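O-phospho-L-seryl-tRNA:Cys-tRNA synthase (Methanocaldococcus jannaschii DSM 2661, PDB 5X6B) probably converts O-phosphoseryl-tRNA(Cys) to Cys-tRNA(Cys) in a pyridoxal-phosphate-dependent reaction. Local coordinates at residues 118-123 and 294-299. Numbering follows the deposited sequence.
Sequences PTHGAR and TSRGLP
H120 and R296 meet edge to edge rather than face to face: R296 NH2 lies near the plane of the imidazole, 3.8 Å from H120 CE1, while CE1 in turn sits at the in-plane edge of the guanidinium. Each touches the other at its edge, with the planes 49° apart; the imidazole also meets the ring of H120 of the second subunit, the two rings steeply inclined to each other. The setting is the large-domain sheet of a fold-type I pyridoxal-phosphate enzyme, where strand 115-119, at one margin of the seven-stranded mixed sheet, runs through a short turn into helix 122-132. That helix start grips the cofactor phosphate: backbone N atoms of A122 and R123 bond phosphate oxygens of the modified lysine at position 255, with G121 as N-cap.

Both polar ends answer to the neighbouring subunit. E124 OE2 of the second subunit accepts a hydrogen bond from H120 NE2 and forms a salt bridge with R296 NH2, a common partner that ties the two side chains together. R296 NH1 makes a weak hydrogen bond to the modified lysine of that subunit, consistent with an active site shared between two subunits. The R296 chain gets there by bending at chi2 and again at chi3 (-72°), which swings its end toward H120.

Nearer the strand, S295 CB packs against the pyrrolidine of P118, 3.7 Å from P118 CG and 3.9 Å from P118 CB. S295 OG stands 3.5 Å from P118 O. Within the turn, T119 OG1 donates to G121 O at 2.8 Å, approaching from above the carbonyl plane, 43° out of it.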
ATOM      1  N   PRO B 118       2.463  12.510  -6.145  1.00 57.19           N
ATOM      2  CA  PRO B 118       2.449  11.046  -6.106  1.00 58.60           C
ATOM      3  C   PRO B 118       2.142  10.454  -7.472  1.00 57.53           C
ATOM      4  O   PRO B 118       1.309  10.990  -8.198  1.00 63.10           O
ATOM      5  CB  PRO B 118       1.331  10.733  -5.114  1.00 57.60           C
ATOM      6  CG  PRO B 118       0.414  11.899  -5.224  1.00 73.01           C
ATOM      7  CD  PRO B 118       1.290  13.090  -5.471  1.00 59.51           C
ATOM      8  N   THR B 119       2.818   9.363  -7.812  1.00 54.09           N
ATOM      9  CA  THR B 119       2.623   8.696  -9.090  1.00 50.84           C
ATOM     10  C   THR B 119       2.492   7.191  -8.895  1.00 44.48           C
ATOM     11  O   THR B 119       2.671   6.683  -7.791  1.00 66.28           O
ATOM     12  CB  THR B 119       3.790   8.968 -10.062  1.00 59.25           C
ATOM     13  OG1 THR B 119       5.013   8.492  -9.484  1.00 62.17           O
ATOM     14  CG2 THR B 119       3.916  10.455 -10.350  1.00 60.63           C
ATOM     15  N   HIS B 120       2.190   6.482  -9.978  1.00 54.55           N
ATOM     16  CA  HIS B 120       2.145   5.027  -9.956  1.00 57.08           C
ATOM     17  C   HIS B 120       3.533   4.444 -10.196  1.00 57.19           C
ATOM     18  O   HIS B 120       3.670   3.274 -10.553  1.00 71.71           O
ATOM     19  CB  HIS B 120       1.167   4.497 -11.005  1.00 56.27           C
ATOM     20  CG  HIS B 120      -0.242   4.980 -10.830  1.00 64.04           C
ATOM     21  ND1 HIS B 120      -0.946   4.795  -9.652  1.00 67.26           N
ATOM     22  CD2 HIS B 120      -1.078   5.612 -11.672  1.00 69.05           C
ATOM     23  CE1 HIS B 120      -2.152   5.309  -9.785  1.00 73.14           C
ATOM     24  NE2 HIS B 120      -2.266   5.812 -11.005  1.00 68.90           N
ATOM     25  N   GLY B 121       4.561   5.263 -10.011  1.00 55.91           N
ATOM     26  CA  GLY B 121       5.925   4.826 -10.244  1.00 61.43           C
ATOM     27  C   GLY B 121       6.765   5.815 -11.032  1.00 65.48           C
ATOM     28  O   GLY B 121       6.299   6.898 -11.399  1.00 62.29           O
ATOM     29  N   ALA B 122       8.015   5.440 -11.287  1.00 61.63           N
ATOM     30  CA  ALA B 122       8.938   6.289 -12.028  1.00 66.50           C
ATOM     31  C   ALA B 122       8.567   6.345 -13.515  1.00 61.20           C
ATOM     32  O   ALA B 122       8.816   7.345 -14.186  1.00 54.10           O
ATOM     33  CB  ALA B 122      10.367   5.794 -11.847  1.00 53.85           C
ATOM     34  N   ARG B 123       7.984   5.260 -14.019  1.00 55.58           N
ATOM     35  CA  ARG B 123       7.438   5.217 -15.371  1.00 59.20           C
ATOM     36  C   ARG B 123       6.517   6.404 -15.620  1.00 64.86           C
ATOM     37  O   ARG B 123       6.781   7.246 -16.477  1.00 55.86           O
ATOM     38  CB  ARG B 123       6.655   3.920 -15.599  1.00 58.95           C
ATOM     39  CG  ARG B 123       7.490   2.661 -15.699  1.00 64.82           C
ATOM     40  CD  ARG B 123       6.628   1.423 -15.463  1.00 47.94           C
ATOM     41  NE  ARG B 123       7.352   0.171 -15.681  1.00 43.22           N
ATOM     42  CZ  ARG B 123       8.070  -0.454 -14.754  1.00 57.78           C
ATOM     43  NH1 ARG B 123       8.175   0.052 -13.534  1.00 64.96           N
ATOM     44  NH2 ARG B 123       8.688  -1.590 -15.047  1.00 77.38           N
ATOM     45  N   THR B 294      -7.112  10.965  -6.849  1.00 95.42           N
ATOM     46  CA  THR B 294      -6.789  11.015  -5.434  1.00112.98           C
ATOM     47  C   THR B 294      -5.706   9.989  -5.090  1.00130.01           C
ATOM     48  O   THR B 294      -5.875   9.248  -4.120  1.00148.35           O
ATOM     49  CB  THR B 294      -8.042  10.721  -4.580  1.00128.81           C
ATOM     50  OG1 THR B 294      -8.862   9.762  -5.265  1.00125.76           O
ATOM     51  CG2 THR B 294      -8.856  11.982  -4.356  1.00109.17           C
ATOM     52  N   SER B 295      -4.608   9.984  -5.862  1.00128.50           N
ATOM     53  CA  SER B 295      -3.633   8.876  -5.959  1.00114.66           C
ATOM     54  C   SER B 295      -3.743   7.893  -4.805  1.00122.61           C
ATOM     55  O   SER B 295      -3.300   8.152  -3.684  1.00100.11           O
ATOM     56  CB  SER B 295      -2.210   9.418  -6.074  1.00102.81           C
ATOM     57  OG  SER B 295      -1.844   9.569  -7.437  1.00103.45           O
ATOM     58  N   ARG B 296      -4.347   6.755  -5.121  1.00120.87           N
ATOM     59  CA  ARG B 296      -5.224   6.066  -4.191  1.00106.60           C
ATOM     60  C   ARG B 296      -4.647   4.872  -3.450  1.00 88.98           C
ATOM     61  O   ARG B 296      -3.604   4.329  -3.811  1.00 95.92           O
ATOM     62  CB  ARG B 296      -6.467   5.617  -4.961  1.00 91.11           C
ATOM     63  CG  ARG B 296      -7.169   6.752  -5.678  1.00 74.97           C
ATOM     64  CD  ARG B 296      -7.743   6.300  -7.007  1.00 89.49           C
ATOM     65  NE  ARG B 296      -6.710   6.067  -8.011  1.00 84.07           N
ATOM     66  CZ  ARG B 296      -6.954   5.578  -9.223  1.00 67.47           C
ATOM     67  NH1 ARG B 296      -8.194   5.270  -9.570  1.00 71.29           N
ATOM     68  NH2 ARG B 296      -5.963   5.390 -10.084  1.00 73.06           N
ATOM     69  N   GLY B 297      -5.358   4.487  -2.395  1.00 67.64           N
ATOM     70  CA  GLY B 297      -5.142   3.226  -1.718  1.00 81.87           C
ATOM     71  C   GLY B 297      -3.774   2.907  -1.153  1.00 75.42           C
ATOM     72  O   GLY B 297      -3.029   3.779  -0.712  1.00 66.05           O
ATOM     73  N   LEU B 298      -3.450   1.621  -1.205  1.00 70.87           N
ATOM     74  CA  LEU B 298      -2.427   1.008  -0.360  1.00 74.68           C
ATOM     75  C   LEU B 298      -0.976   1.490  -0.549  1.00 70.16           C
ATOM     76  O   LEU B 298      -0.302   1.777   0.442  1.00 63.57           O
ATOM     77  CB  LEU B 298      -2.494  -0.511  -0.548  1.00 55.13           C
ATOM     78  CG  LEU B 298      -2.020  -1.417   0.580  1.00 67.42           C
ATOM     79  CD1 LEU B 298      -2.624  -0.983   1.903  1.00 60.60           C
ATOM     80  CD2 LEU B 298      -2.406  -2.852   0.263  1.00 60.04           C
ATOM     81  N   PRO B 299      -0.483   1.572  -1.801  1.00 63.96           N
ATOM     82  CA  PRO B 299       0.941   1.902  -1.953  1.00 65.65           C
ATOM     83  C   PRO B 299       1.363   3.247  -1.355  1.00 59.86           C
ATOM     84  O   PRO B 299       2.453   3.338  -0.789  1.00 58.82           O
ATOM     85  CB  PRO B 299       1.131   1.912  -3.473  1.00 58.19           C
ATOM     86  CG  PRO B 299       0.080   0.988  -3.980  1.00 61.83           C
ATOM     87  CD  PRO B 299      -1.102   1.259  -3.103  1.00 59.00           C
TER